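Local coordinates for protein 2-nitrobenzoate nitroreductase (Pseudomonas fluorescens, PDB 4Z85) that reduces the nitro group of 2-nitrobenzoate as a flavoredoxin-family nitroreductase, with FMN as its cofactor, at residues A28-L33 / A42-F47. Sequence-based numbering, arbitrary orientation.
Sequences ALVTSL and APYSAF
Phe47 holds CG anti to its backbone N (chi1 160°), and this torsion turns one face of its ring to Ala28. The CB of Ala28 stands 3.6 Å from the Phe47 ring centroid and 13° off the normal, a CH-pi contact centred on the face. In Tyr44, CG instead lies anti to the carbonyl carbon, which carries the ring across the Val30 side chain, where its edge at CD2 meets Val30 CG2, near the ring plane, at 3.9 Å. Four backbone hydrogen bonds between 28-33 and 42-47 set the register of this part of the antiparallel beta hairpin, which contributes two neighbouring strands to the closed barrel of the flavin reductase-like domain. Ala28 and Tyr44 exchange two of them, Ala28 N to Tyr44 O (2.8 Å) being nearly straight at 165°; Val30 and Ala42 exchange the others. Between these pairs, Leu29 faces Pro43 in a non-hydrogen-bonded pair, and Pro43 CA makes a CA-H...O contact with the preceding carbonyl, Ala28 O (3.4 Å). On that face Leu29 CD1 reaches Pro43 CB at 4.1 Å, and Met100 of helix 94-103 packs on both side chains. An alanine in place of Phe47 would probably leave Ala28 CB without its aromatic face and open a gap beside Val89 and Ile59. Tyr44 OH is hydrogen-bonded to Thr77 OG1.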
ATOM      1  N   ALA A  28       4.725   1.165   7.426  1.00 14.88           N
ATOM      2  CA  ALA A  28       4.705   2.329   8.308  1.00 16.79           C
ATOM      3  C   ALA A  28       5.147   1.884   9.697  1.00 19.35           C
ATOM      4  O   ALA A  28       4.411   1.182  10.381  1.00 18.15           O
ATOM      5  CB  ALA A  28       3.303   2.951   8.360  1.00 19.15           C
ATOM      6  N   LEU A  29       6.352   2.271  10.104  1.00 17.76           N
ATOM      7  CA  LEU A  29       6.789   1.982  11.467  1.00 18.55           C
ATOM      8  C   LEU A  29       6.385   3.189  12.307  1.00 17.10           C
ATOM      9  O   LEU A  29       7.032   4.217  12.274  1.00 19.31           O
ATOM     10  CB  LEU A  29       8.295   1.713  11.507  1.00 20.55           C
ATOM     11  CG  LEU A  29       8.941   1.457  12.869  1.00 24.32           C
ATOM     12  CD1 LEU A  29       8.141   0.446  13.673  1.00 23.89           C
ATOM     13  CD2 LEU A  29      10.372   0.980  12.630  1.00 26.07           C
ATOM     14  N   VAL A  30       5.266   3.051  12.996  1.00 19.86           N
ATOM     15  CA  VAL A  30       4.633   4.162  13.704  1.00 18.82           C
ATOM     16  C   VAL A  30       5.219   4.312  15.094  1.00 20.80           C
ATOM     17  O   VAL A  30       5.182   3.361  15.888  1.00 22.56           O
ATOM     18  CB  VAL A  30       3.115   3.950  13.788  1.00 20.85           C
ATOM     19  CG1 VAL A  30       2.436   5.075  14.577  1.00 22.44           C
ATOM     20  CG2 VAL A  30       2.520   3.862  12.374  1.00 19.06           C
ATOM     21  N   THR A  31       5.765   5.494  15.373  1.00 22.67           N
ATOM     22  CA  THR A  31       6.088   5.860  16.750  1.00 24.74           C
ATOM     23  C   THR A  31       4.994   6.773  17.304  1.00 26.73           C
ATOM     24  O   THR A  31       4.465   7.650  16.598  1.00 25.27           O
ATOM     25  CB  THR A  31       7.474   6.543  16.882  1.00 23.71           C
ATOM     26  OG1 THR A  31       7.656   7.533  15.865  1.00 25.03           O
ATOM     27  CG2 THR A  31       8.592   5.505  16.786  1.00 24.53           C
ATOM     28  N   SER A  32       4.640   6.527  18.565  1.00 24.11           N
ATOM     29  CA  SER A  32       3.580   7.278  19.229  1.00 26.83           C
ATOM     30  C   SER A  32       3.937   7.419  20.709  1.00 30.27           C
ATOM     31  O   SER A  32       4.824   6.725  21.189  1.00 30.88           O
ATOM     32  CB  SER A  32       2.226   6.584  19.041  1.00 25.91           C
ATOM     33  OG  SER A  32       2.251   5.235  19.475  1.00 29.45           O
ATOM     34  N   LEU A  33       3.267   8.326  21.419  1.00 28.97           N
ATOM     35  CA  LEU A  33       3.523   8.517  22.852  1.00 33.39           C
ATOM     36  C   LEU A  33       2.303   8.193  23.709  1.00 32.80           C
ATOM     37  O   LEU A  33       1.186   8.581  23.371  1.00 34.14           O
ATOM     38  CB  LEU A  33       3.962   9.954  23.126  1.00 29.61           C
ATOM     39  CG  LEU A  33       5.284  10.428  22.539  1.00 30.16           C
ATOM     40  CD1 LEU A  33       5.459  11.916  22.802  1.00 36.20           C
ATOM     41  CD2 LEU A  33       6.431   9.636  23.142  1.00 35.61           C
ATOM     42  N   ALA A  42       5.421   0.453  16.409  1.00 23.79           N
ATOM     43  CA  ALA A  42       4.776  -0.738  15.864  1.00 23.86           C
ATOM     44  C   ALA A  42       4.675  -0.611  14.347  1.00 21.25           C
ATOM     45  O   ALA A  42       4.322   0.454  13.847  1.00 21.93           O
ATOM     46  CB  ALA A  42       3.405  -0.944  16.468  1.00 26.24           C
ATOM     47  N   PRO A  43       5.044  -1.674  13.625  1.00 18.94           N
ATOM     48  CA  PRO A  43       4.985  -1.625  12.160  1.00 19.79           C
ATOM     49  C   PRO A  43       3.646  -2.096  11.604  1.00 20.04           C
ATOM     50  O   PRO A  43       3.026  -3.054  12.095  1.00 19.04           O
ATOM     51  CB  PRO A  43       6.094  -2.588  11.736  1.00 21.53           C
ATOM     52  CG  PRO A  43       6.030  -3.650  12.821  1.00 22.61           C
ATOM     53  CD  PRO A  43       5.708  -2.902  14.102  1.00 24.86           C
ATOM     54  N   TYR A  44       3.223  -1.440  10.529  1.00 16.87           N
ATOM     55  CA  TYR A  44       1.967  -1.780   9.857  1.00 17.87           C
ATOM     56  C   TYR A  44       2.148  -1.725   8.352  1.00 16.29           C
ATOM     57  O   TYR A  44       2.650  -0.732   7.855  1.00 20.79           O
ATOM     58  CB  TYR A  44       0.861  -0.800  10.240  1.00 19.52           C
ATOM     59  CG  TYR A  44       0.584  -0.759  11.712  1.00 18.82           C
ATOM     60  CD1 TYR A  44      -0.289  -1.664  12.284  1.00 23.30           C
ATOM     61  CD2 TYR A  44       1.210   0.173  12.521  1.00 19.79           C
ATOM     62  CE1 TYR A  44      -0.545  -1.646  13.649  1.00 23.38           C
ATOM     63  CE2 TYR A  44       0.966   0.201  13.887  1.00 24.40           C
ATOM     64  CZ  TYR A  44       0.089  -0.712  14.434  1.00 23.96           C
ATOM     65  OH  TYR A  44      -0.171  -0.693  15.786  1.00 26.99           O
ATOM     66  N   SER A  45       1.728  -2.755   7.626  1.00 17.08           N
ATOM     67  CA  SER A  45       1.824  -2.698   6.167  1.00 17.58           C
ATOM     68  C   SER A  45       0.445  -2.652   5.488  1.00 18.53           C
ATOM     69  O   SER A  45       0.367  -2.645   4.266  1.00 17.71           O
ATOM     70  CB  SER A  45       2.667  -3.878   5.625  1.00 18.95           C
ATOM     71  OG  SER A  45       1.981  -5.115   5.723  1.00 19.29           O
ATOM     72  N   ALA A  46      -0.638  -2.563   6.265  1.00 17.86           N
ATOM     73  CA  ALA A  46      -1.946  -2.256   5.683  1.00 15.96           C
ATOM     74  C   ALA A  46      -2.043  -0.740   5.635  1.00 17.32           C
ATOM     75  O   ALA A  46      -2.681  -0.113   6.483  1.00 18.43           O
ATOM     76  CB  ALA A  46      -3.099  -2.865   6.500  1.00 18.43           C
ATOM     77  N   PHE A  47      -1.356  -0.159   4.656  1.00 16.20           N
ATOM     78  CA  PHE A  47      -0.925   1.243   4.717  1.00 15.80           C
ATOM     79  C   PHE A  47      -0.738   1.752   3.319  1.00 15.85           C
ATOM     80  O   PHE A  47      -0.113   1.067   2.505  1.00 16.17           O
ATOM     81  CB  PHE A  47       0.400   1.335   5.496  1.00 17.57           C
ATOM     82  CG  PHE A  47       1.217   2.603   5.266  1.00 15.72           C
ATOM     83  CD1 PHE A  47       0.671   3.868   5.467  1.00 15.79           C
ATOM     84  CD2 PHE A  47       2.558   2.507   4.914  1.00 16.24           C
ATOM     85  CE1 PHE A  47       1.458   5.014   5.304  1.00 17.04           C
ATOM     86  CE2 PHE A  47       3.353   3.635   4.756  1.00 14.77           C
ATOM     87  CZ  PHE A  47       2.796   4.892   4.955  1.00 15.68           C
TER